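Local coordinates for spindle assembly abnormal protein 6 (Caenorhabditis elegans, PDB 4GFC) that builds the central scaffold of the centriole, its dimers assembling to give the organelle ninefold symmetry, and is needed for centrosome duplication, at residues D62-F67 with A140-H145; C102-I107 with S124-S129; H83-D88 with G128-I133. The protein carries 1 engineered substitution. All coordinates share one frame; numbering follows the deposited sequence.

Contacts 2 and 3 lie in the N-terminal head of SAS-6 and contact 1 where the head passes into helix 143-163; all three reach the same beta sheet. Along the chain contact 1 is the outer loop (62-67 with 140-145), enclosing 102-107 with 124-129 and 83-88 with 128-133. Contacts 2 and 3, their centres about 12 Å apart, share Gly128 and Ser129 and touch through Ser124 N and Gly131 O, 3.0 Å apart, probably a hydrogen bond. Contact 1 sits about 29 Å from each, centre to centre, on the opposite side of the chain's centre. It thus lies at the start of the dimerising coiled coil, the other two at the far end of the head.

Contact 1 (D62-F67 with A140-H145); sequences DFEFLF and AVRGDH
Leu66 O takes two approaches from the other segment. Val141 N gives it a straight hydrogen bond (2.8 Å, 179° at the hydrogen), and Ala140 CA adds a CH...O contact at 3.6 Å. The Leu66 side chain, its CG anti to the backbone N (chi1 -168°), lies against the valine, with Leu66 CD2 3.6 Å from Val141 CB. An alanine here would probably open a gap beside Val141, whose CB and methyls would lose the contacts of CG and CD2. One residue on, Phe67 and Ala140 form an antiparallel non-hydrogen-bonded pair, Phe67 CE1 touching Ala140 CB at 3.8 Å. A water donates to both Glu64 O and Val141 O and so bridges the backbones. Beside the second subunit, Arg142 NH1 forms a salt bridge to Glu64 OE2 (3.2 Å), which lies at the guanidinium edge and uses its anti lone pair; Arg142 NH2 makes another salt bridge, to Asp144 of the second subunit. The contact thus closes the joint between strand 62-71 and the start of helix 143-163: Leu66 also touches Leu146 and His149 of that helix, while Phe67 packs on Ile57 of strand 51-59 and Leu111 of strand 105-111.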
loop_
_atom_site.group_PDB
_atom_site.type_symbol
_atom_site.label_atom_id
_atom_site.label_comp_id
_atom_site.label_asym_id
_atom_site.label_seq_id
_atom_site.Cartn_x
_atom_site.Cartn_y
_atom_site.Cartn_z
ATOM N N ASP A 62 -8.978 1.197 5.435
ATOM C CA ASP A 62 -7.859 2.141 5.309
ATOM C C ASP A 62 -6.567 1.383 4.986
ATOM O O ASP A 62 -5.948 0.785 5.868
ATOM C CB ASP A 62 -7.712 2.984 6.593
ATOM C CG ASP A 62 -6.838 4.231 6.490
ATOM O OD1 ASP A 62 -6.887 5.071 7.422
ATOM O OD2 ASP A 62 -6.105 4.370 5.479
ATOM N N PHE A 63 -6.166 1.432 3.714
ATOM C CA PHE A 63 -5.009 0.724 3.176
ATOM C C PHE A 63 -3.691 1.207 3.751
ATOM O O PHE A 63 -2.824 0.383 3.994
ATOM C CB PHE A 63 -4.957 0.829 1.643
ATOM C CG PHE A 63 -6.272 0.598 0.930
ATOM C CD1 PHE A 63 -6.873 -0.661 0.929
ATOM C CD2 PHE A 63 -6.909 1.639 0.256
ATOM C CE1 PHE A 63 -8.095 -0.871 0.275
ATOM C CE2 PHE A 63 -8.122 1.427 -0.406
ATOM C CZ PHE A 63 -8.712 0.176 -0.383
ATOM N N GLU A 64 -3.519 2.517 3.949
ATOM C CA GLU A 64 -2.257 3.074 4.450
ATOM C C GLU A 64 -2.089 2.843 5.949
ATOM O O GLU A 64 -0.952 2.924 6.441
ATOM C CB GLU A 64 -2.159 4.573 4.140
ATOM C CG GLU A 64 -0.726 5.036 3.878
ATOM C CD GLU A 64 -0.590 6.284 3.030
ATOM O OE1 GLU A 64 -1.627 6.803 2.551
ATOM O OE2 GLU A 64 0.563 6.699 2.779
ATOM N N PHE A 65 -3.211 2.501 6.655
ATOM C CA PHE A 65 -3.243 2.250 8.090
ATOM C C PHE A 65 -2.537 0.949 8.407
ATOM O O PHE A 65 -3.080 -0.140 8.141
ATOM C CB PHE A 65 -4.669 2.238 8.633
ATOM C CG PHE A 65 -4.722 2.221 10.143
ATOM C CD1 PHE A 65 -4.840 3.404 10.864
ATOM C CD2 PHE A 65 -4.651 1.015 10.851
ATOM C CE1 PHE A 65 -4.931 3.382 12.258
ATOM C CE2 PHE A 65 -4.738 0.997 12.248
ATOM C CZ PHE A 65 -4.872 2.180 12.940
ATOM N N LEU A 66 -1.319 1.076 8.988
ATOM C CA LEU A 66 -0.438 -0.023 9.351
ATOM C C LEU A 66 0.544 0.451 10.416
ATOM O O LEU A 66 1.459 1.224 10.117
ATOM C CB LEU A 66 0.299 -0.541 8.097
ATOM C CG LEU A 66 1.071 -1.880 8.185
ATOM C CD1 LEU A 66 0.116 -3.060 8.326
ATOM C CD2 LEU A 66 1.973 -2.072 6.943
ATOM N N PHE A 67 0.354 -0.016 11.665
ATOM C CA PHE A 67 1.198 0.318 12.819
ATOM C C PHE A 67 1.764 -0.927 13.477
ATOM O O PHE A 67 1.072 -1.937 13.537
ATOM C CB PHE A 67 0.395 1.142 13.845
ATOM C CG PHE A 67 0.005 2.506 13.348
ATOM C CD1 PHE A 67 0.818 3.595 13.568
ATOM C CD2 PHE A 67 -1.157 2.684 12.611
ATOM C CE1 PHE A 67 0.469 4.831 13.086
ATOM C CE2 PHE A 67 -1.499 3.935 12.119
ATOM C CZ PHE A 67 -0.678 4.993 12.345
ATOM N N ALA A 140 4.139 4.042 12.648
ATOM C CA ALA A 140 3.606 3.860 11.284
ATOM C C ALA A 140 4.608 3.024 10.433
ATOM O O ALA A 140 5.808 3.327 10.400
ATOM C CB ALA A 140 3.308 5.214 10.626
ATOM N N VAL A 141 4.143 1.941 9.828
ATOM C CA VAL A 141 5.012 1.088 9.007
ATOM C C VAL A 141 5.182 1.697 7.621
ATOM O O VAL A 141 4.194 1.950 6.936
ATOM C CB VAL A 141 4.458 -0.341 8.911
ATOM C CG1 VAL A 141 5.346 -1.201 8.067
ATOM C CG2 VAL A 141 4.283 -0.952 10.278
ATOM N N ARG A 142 6.425 1.905 7.196
ATOM C CA ARG A 142 6.696 2.465 5.866
ATOM C C ARG A 142 7.588 1.476 5.072
ATOM O O ARG A 142 7.706 0.298 5.445
ATOM C CB ARG A 142 7.349 3.857 5.986
ATOM C CG ARG A 142 6.550 4.942 6.708
ATOM C CD ARG A 142 5.324 5.444 5.966
ATOM N NE ARG A 142 5.634 5.890 4.617
ATOM C CZ ARG A 142 4.715 6.128 3.690
ATOM N NH1 ARG A 142 3.420 5.993 3.974
ATOM N NH2 ARG A 142 5.077 6.514 2.475
ATOM N N GLY A 143 8.198 1.952 3.988
ATOM C CA GLY A 143 9.102 1.170 3.177
ATOM C C GLY A 143 8.585 -0.170 2.744
ATOM O O GLY A 143 7.404 -0.323 2.456
ATOM N N ASP A 144 9.467 -1.161 2.762
ATOM C CA ASP A 144 9.242 -2.524 2.293
ATOM C C ASP A 144 8.081 -3.240 2.948
ATOM O O ASP A 144 7.370 -3.963 2.248
ATOM C CB ASP A 144 10.516 -3.348 2.427
ATOM C CG ASP A 144 11.598 -2.889 1.448
ATOM O OD1 ASP A 144 11.415 -3.073 0.224
ATOM O OD2 ASP A 144 12.613 -2.315 1.907
ATOM N N HIS A 145 7.858 -3.046 4.248
ATOM C CA HIS A 145 6.746 -3.724 4.915
ATOM C C HIS A 145 5.422 -3.161 4.464
ATOM O O HIS A 145 4.484 -3.930 4.270
ATOM C CB HIS A 145 6.881 -3.614 6.420
ATOM C CG HIS A 145 7.958 -4.482 6.978
ATOM N ND1 HIS A 145 9.264 -4.014 7.145
ATOM C CD2 HIS A 145 7.888 -5.752 7.424
ATOM C CE1 HIS A 145 9.942 -5.028 7.650
ATOM N NE2 HIS A 145 9.153 -6.084 7.860
HETATM O O HOH W 1 1.742 3.548 6.801
#

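Contact 2 (C102-I107 with S124-S129); sequences CKNTEI and SKTPGS. Engineered in segment 124-129: Gly128 (natural residue Ile). With EDO (1,2-ethanediol), chain F.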
loop_
_atom_site.group_PDB
_atom_site.type_symbol
_atom_site.label_atom_id
_atom_site.label_comp_id
_atom_site.label_asym_id
_atom_site.label_seq_id
_atom_site.Cartn_x
_atom_site.Cartn_y
_atom_site.Cartn_z
ATOM N N CYS A 102 -11.935 -12.276 26.679
ATOM C CA CYS A 102 -12.985 -11.727 27.514
ATOM C C CYS A 102 -13.775 -10.636 26.788
ATOM O O CYS A 102 -13.198 -9.738 26.165
ATOM C CB CYS A 102 -12.389 -11.210 28.811
ATOM S SG CYS A 102 -13.633 -10.810 30.054
ATOM N N LYS A 103 -15.117 -10.731 26.879
ATOM C CA LYS A 103 -16.072 -9.789 26.273
ATOM C C LYS A 103 -15.964 -8.388 26.878
ATOM O O LYS A 103 -16.231 -7.409 26.182
ATOM C CB LYS A 103 -17.513 -10.302 26.430
ATOM C CG LYS A 103 -17.816 -11.589 25.658
ATOM C CD LYS A 103 -19.236 -12.072 25.931
ATOM C CE LYS A 103 -19.581 -13.347 25.203
ATOM N NZ LYS A 103 -21.022 -13.680 25.366
ATOM N N ASN A 104 -15.560 -8.299 28.162
ATOM C CA ASN A 104 -15.383 -7.056 28.923
ATOM C C ASN A 104 -14.093 -6.306 28.599
ATOM O O ASN A 104 -13.821 -5.299 29.238
ATOM C CB ASN A 104 -15.375 -7.375 30.425
ATOM C CG ASN A 104 -16.694 -7.802 30.988
ATOM O OD1 ASN A 104 -17.762 -7.528 30.434
ATOM N ND2 ASN A 104 -16.638 -8.458 32.130
ATOM N N THR A 105 -13.279 -6.812 27.659
ATOM C CA THR A 105 -12.002 -6.213 27.274
ATOM C C THR A 105 -12.240 -5.165 26.186
ATOM O O THR A 105 -12.954 -5.412 25.220
ATOM C CB THR A 105 -11.014 -7.330 26.887
ATOM O OG1 THR A 105 -10.547 -7.923 28.097
ATOM C CG2 THR A 105 -9.831 -6.860 26.067
ATOM N N GLU A 106 -11.636 -3.986 26.372
ATOM C CA GLU A 106 -11.693 -2.847 25.463
ATOM C C GLU A 106 -10.316 -2.546 24.844
ATOM O O GLU A 106 -9.322 -2.546 25.563
ATOM C CB GLU A 106 -12.172 -1.619 26.237
ATOM C CG GLU A 106 -13.676 -1.516 26.426
ATOM C CD GLU A 106 -14.216 -0.097 26.436
ATOM O OE1 GLU A 106 -13.417 0.870 26.496
ATOM O OE2 GLU A 106 -15.457 0.049 26.354
ATOM N N ILE A 107 -10.256 -2.291 23.532
ATOM C CA ILE A 107 -9.018 -1.885 22.837
ATOM C C ILE A 107 -9.164 -0.409 22.401
ATOM O O ILE A 107 -10.139 -0.042 21.740
ATOM C CB ILE A 107 -8.645 -2.828 21.653
ATOM C CG1 ILE A 107 -7.839 -4.037 22.147
ATOM C CG2 ILE A 107 -7.859 -2.115 20.555
ATOM C CD1 ILE A 107 -8.639 -5.195 22.427
ATOM N N SER A 124 -9.494 -3.654 30.551
ATOM C CA SER A 124 -10.409 -4.674 31.085
ATOM C C SER A 124 -11.507 -4.002 31.949
ATOM O O SER A 124 -11.191 -3.337 32.937
ATOM C CB SER A 124 -9.644 -5.718 31.904
ATOM O OG SER A 124 -10.514 -6.605 32.599
ATOM N N LYS A 125 -12.787 -4.198 31.573
ATOM C CA LYS A 125 -13.954 -3.643 32.272
ATOM C C LYS A 125 -14.525 -4.608 33.362
ATOM O O LYS A 125 -15.529 -4.286 34.015
ATOM C CB LYS A 125 -15.047 -3.267 31.255
ATOM C CG LYS A 125 -14.646 -2.189 30.263
ATOM C CD LYS A 125 -14.434 -0.845 30.967
ATOM C CE LYS A 125 -14.218 0.293 30.007
ATOM N NZ LYS A 125 -15.467 0.665 29.286
ATOM N N THR A 126 -13.867 -5.777 33.571
ATOM C CA THR A 126 -14.192 -6.769 34.595
ATOM C C THR A 126 -13.976 -6.144 35.966
ATOM O O THR A 126 -12.936 -5.515 36.177
ATOM C CB THR A 126 -13.343 -7.997 34.402
ATOM O OG1 THR A 126 -13.598 -8.531 33.096
ATOM C CG2 THR A 126 -13.621 -9.036 35.446
ATOM N N PRO A 127 -14.946 -6.225 36.900
ATOM C CA PRO A 127 -14.755 -5.543 38.189
ATOM C C PRO A 127 -13.673 -6.211 39.005
ATOM O O PRO A 127 -13.615 -7.436 39.042
ATOM C CB PRO A 127 -16.120 -5.668 38.856
ATOM C CG PRO A 127 -17.072 -6.132 37.771
ATOM C CD PRO A 127 -16.246 -6.932 36.860
ATOM N N GLY A 128 -12.804 -5.412 39.595
ATOM C CA GLY A 128 -11.699 -5.899 40.410
ATOM C C GLY A 128 -10.353 -5.789 39.724
ATOM O O GLY A 128 -9.309 -5.893 40.380
ATOM N N SER A 129 -10.382 -5.581 38.395
ATOM C CA SER A 129 -9.204 -5.435 37.565
ATOM C C SER A 129 -8.495 -4.128 37.843
ATOM O O SER A 129 -9.112 -3.216 38.370
ATOM C CB SER A 129 -9.613 -5.469 36.104
ATOM O OG SER A 129 -8.466 -5.303 35.284
HETATM C C1 EDO F . -12.175 -8.546 22.516
HETATM O O1 EDO F . -13.040 -8.855 23.609
HETATM C C2 EDO F . -11.681 -7.086 22.639
HETATM O O2 EDO F . -11.732 -6.466 21.361
#
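Lys125, Asn104 and Glu106 carry this contact, and Lys125 is the link between the other two. Its backbone N donates to Asn104 O at 2.8 Å, which ties the segments together just beyond the last strand pair, Thr105 with Ser124. Its side chain then turns over toward Glu106. Bent at chi2 (-67°) and again at chi4, it passes Glu106 CG with its own CG and brings NZ to the carboxylate, where Lys125 NZ and Glu106 OE2 are 3.0 Å apart. This is a salt bridge whose hydrogen-bond geometry is weak, and the two chains cross obliquely.

Asn104 works in the other direction, toward Thr126. Its ND2 donates to Thr126 OG1 at 3.2 Å with 161° at the hydrogen, and the hydroxyl oxygen lies nearly in the amide plane, while the two side chains cross at about a right angle. The threonine oxygen also rests on the asparagine's aliphatic part, Asn104 CB to Thr126 OG1 being 3.4 Å. Asn104 therefore holds the chain just beyond strand 117-124 twice, by its backbone O and by its side-chain ND2. Thr105 OG1 is bound to His99 O of helix 92-101, and a 1,2-ethanediol, probably from the crystallisation liquor, donates from O1 to Cys102 O.

A type I beta turn from Cys102 to Thr105 leads into strand 105-111, and a type II turn from Thr126 to Ser129 lies in the loop to strand 132-140. Gly128, an engineered replacement of a natural isoleucine, sits at the third position of the second turn with positive phi. Strands 105-111 and 117-124, consecutive and antiparallel, make a beta hairpin of the SAS-6 N-terminal head domain, and this contact is at its open end.

Contact 3 (H83-D88 with G128-I133); sequences HDLTVD and GSKGKI. Engineered in segment 128-133: Gly128 (natural residue Ile). With EDO (1,2-ethanediol), chain M.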
loop_
_atom_site.group_PDB
_atom_site.type_symbol
_atom_site.label_atom_id
_atom_site.label_comp_id
_atom_site.label_asym_id
_atom_site.label_seq_id
_atom_site.Cartn_x
_atom_site.Cartn_y
_atom_site.Cartn_z
ATOM N N HIS A 83 3.546 -0.179 33.432
ATOM C CA HIS A 83 2.181 -0.663 33.607
ATOM C C HIS A 83 2.067 -1.658 34.742
ATOM O O HIS A 83 1.033 -2.300 34.891
ATOM C CB HIS A 83 1.648 -1.226 32.282
ATOM C CG HIS A 83 1.511 -0.140 31.259
ATOM N ND1 HIS A 83 2.510 0.106 30.334
ATOM C CD2 HIS A 83 0.563 0.823 31.142
ATOM C CE1 HIS A 83 2.089 1.142 29.627
ATOM N NE2 HIS A 83 0.924 1.602 30.074
ATOM N N ASP A 84 3.087 -1.709 35.594
ATOM C CA ASP A 84 3.142 -2.535 36.798
ATOM C C ASP A 84 2.699 -3.992 36.522
ATOM O O ASP A 84 1.774 -4.517 37.163
ATOM C CB ASP A 84 2.334 -1.886 37.949
ATOM C CG ASP A 84 2.937 -0.565 38.422
ATOM O OD1 ASP A 84 3.832 -0.600 39.306
ATOM O OD2 ASP A 84 2.540 0.502 37.882
ATOM N N LEU A 85 3.384 -4.634 35.558
ATOM C CA LEU A 85 3.152 -6.026 35.186
ATOM C C LEU A 85 4.208 -6.885 35.873
ATOM O O LEU A 85 5.392 -6.688 35.622
ATOM C CB LEU A 85 3.190 -6.224 33.652
ATOM C CG LEU A 85 2.163 -5.508 32.802
ATOM C CD1 LEU A 85 2.540 -5.603 31.355
ATOM C CD2 LEU A 85 0.789 -6.096 32.959
ATOM N N THR A 86 3.801 -7.800 36.752
ATOM C CA THR A 86 4.738 -8.672 37.456
ATOM C C THR A 86 5.106 -9.871 36.563
ATOM O O THR A 86 6.148 -10.505 36.765
ATOM C CB THR A 86 4.150 -9.119 38.801
ATOM O OG1 THR A 86 2.875 -9.726 38.586
ATOM C CG2 THR A 86 4.020 -7.973 39.797
ATOM N N VAL A 87 4.241 -10.157 35.563
ATOM C CA VAL A 87 4.319 -11.215 34.544
ATOM C C VAL A 87 5.606 -11.025 33.663
ATOM O O VAL A 87 5.910 -9.890 33.262
ATOM C CB VAL A 87 2.998 -11.146 33.719
ATOM C CG1 VAL A 87 3.098 -11.894 32.405
ATOM C CG2 VAL A 87 1.822 -11.664 34.524
ATOM N N ASP A 88 6.345 -12.138 33.370
ATOM C CA ASP A 88 7.592 -12.087 32.579
ATOM C C ASP A 88 7.331 -11.974 31.071
ATOM O O ASP A 88 6.181 -11.976 30.642
ATOM C CB ASP A 88 8.538 -13.265 32.893
ATOM C CG ASP A 88 8.153 -14.645 32.405
ATOM O OD1 ASP A 88 7.171 -14.755 31.630
ATOM O OD2 ASP A 88 8.844 -15.620 32.786
ATOM N N GLY A 128 -12.804 -5.412 39.595
ATOM C CA GLY A 128 -11.699 -5.899 40.410
ATOM C C GLY A 128 -10.353 -5.789 39.724
ATOM O O GLY A 128 -9.309 -5.893 40.380
ATOM N N SER A 129 -10.382 -5.581 38.395
ATOM C CA SER A 129 -9.204 -5.435 37.565
ATOM C C SER A 129 -8.495 -4.128 37.843
ATOM O O SER A 129 -9.112 -3.216 38.370
ATOM C CB SER A 129 -9.613 -5.469 36.104
ATOM O OG SER A 129 -8.466 -5.303 35.284
ATOM N N LYS A 130 -7.222 -3.998 37.416
ATOM C CA LYS A 130 -6.449 -2.755 37.516
ATOM C C LYS A 130 -6.946 -1.769 36.449
ATOM O O LYS A 130 -6.602 -0.578 36.511
ATOM C CB LYS A 130 -4.946 -3.024 37.343
ATOM C CG LYS A 130 -4.574 -3.588 35.949
ATOM C CD LYS A 130 -3.120 -3.946 35.808
ATOM C CE LYS A 130 -2.233 -2.731 35.748
ATOM N NZ LYS A 130 -1.359 -2.796 34.570
ATOM N N GLY A 131 -7.744 -2.276 35.503
ATOM C CA GLY A 131 -8.318 -1.523 34.405
ATOM C C GLY A 131 -7.408 -1.554 33.200
ATOM O O GLY A 131 -7.518 -2.469 32.396
ATOM N N LYS A 132 -6.517 -0.541 33.046
ATOM C CA LYS A 132 -5.546 -0.476 31.950
ATOM C C LYS A 132 -4.569 -1.576 32.176
ATOM O O LYS A 132 -3.888 -1.593 33.205
ATOM C CB LYS A 132 -4.824 0.878 31.929
ATOM C CG LYS A 132 -3.959 1.113 30.697
ATOM C CD LYS A 132 -3.194 2.408 30.813
ATOM C CE LYS A 132 -2.898 3.038 29.482
ATOM N NZ LYS A 132 -2.021 4.239 29.599
ATOM N N ILE A 133 -4.541 -2.542 31.280
ATOM C CA ILE A 133 -3.643 -3.662 31.469
ATOM C C ILE A 133 -2.273 -3.198 31.063
ATOM O O ILE A 133 -1.311 -3.426 31.790
ATOM C CB ILE A 133 -4.147 -4.881 30.701
ATOM C CG1 ILE A 133 -5.514 -5.407 31.247
ATOM C CG2 ILE A 133 -3.081 -5.966 30.623
ATOM C CD1 ILE A 133 -5.773 -5.443 32.761
HETATM C C1 EDO M . -3.181 1.769 35.160
HETATM O O1 EDO M . -3.960 1.373 36.284
HETATM C C2 EDO M . -1.810 1.042 35.146
HETATM O O2 EDO M . -1.173 1.243 33.888
#
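Lys130 starts toward His83 with its CG between the backbone N and the carbonyl carbon (chi1 63°), and bends at chi3 (-71°) and chi4 carry NZ to the end of helix 73-83. There the ammonium points among three backbone carbonyls. The sound bond is within its own segment, where Lys130 NZ meets Ile133 O at 2.9 Å, coming from above the carbonyl plane; that to Lys132 O is weak. Across the contact the bond to His83 O is doubtful, since the modelled separation is too short to be trusted at this resolution. A positive charge beside the carboxyl end of a helix would probably be favoured, and Asp84, whose carboxylate is nearby but not in contact, may add to this.

Ile133 O is also lined by carbon atoms: His83 CB lies 3.7 Å from it and Leu85 CD2 3.6 Å from the same oxygen. The histidine ring has Lys132 at its edge, with Lys132 NZ near the ring plane and 4.0 Å from His83 NE2, too far for a bond; His83 ND1 is held by Leu79 O of the same helix. A bound 1,2-ethanediol reaches this edge as well, its O2 lying 3.3 Å from His83 CD2.

On the loop side, Ser129 OG accepts from Gly131 N at 3.1 Å, an ST turn that shapes the chain just before strand 132-140. On the other side, Asp84 has positive phi and ends the helix in a Schellman motif. The contact is thus a helix C-terminus, closed by that motif, with a lysine from the loop before strand 132-140 brought up beside it.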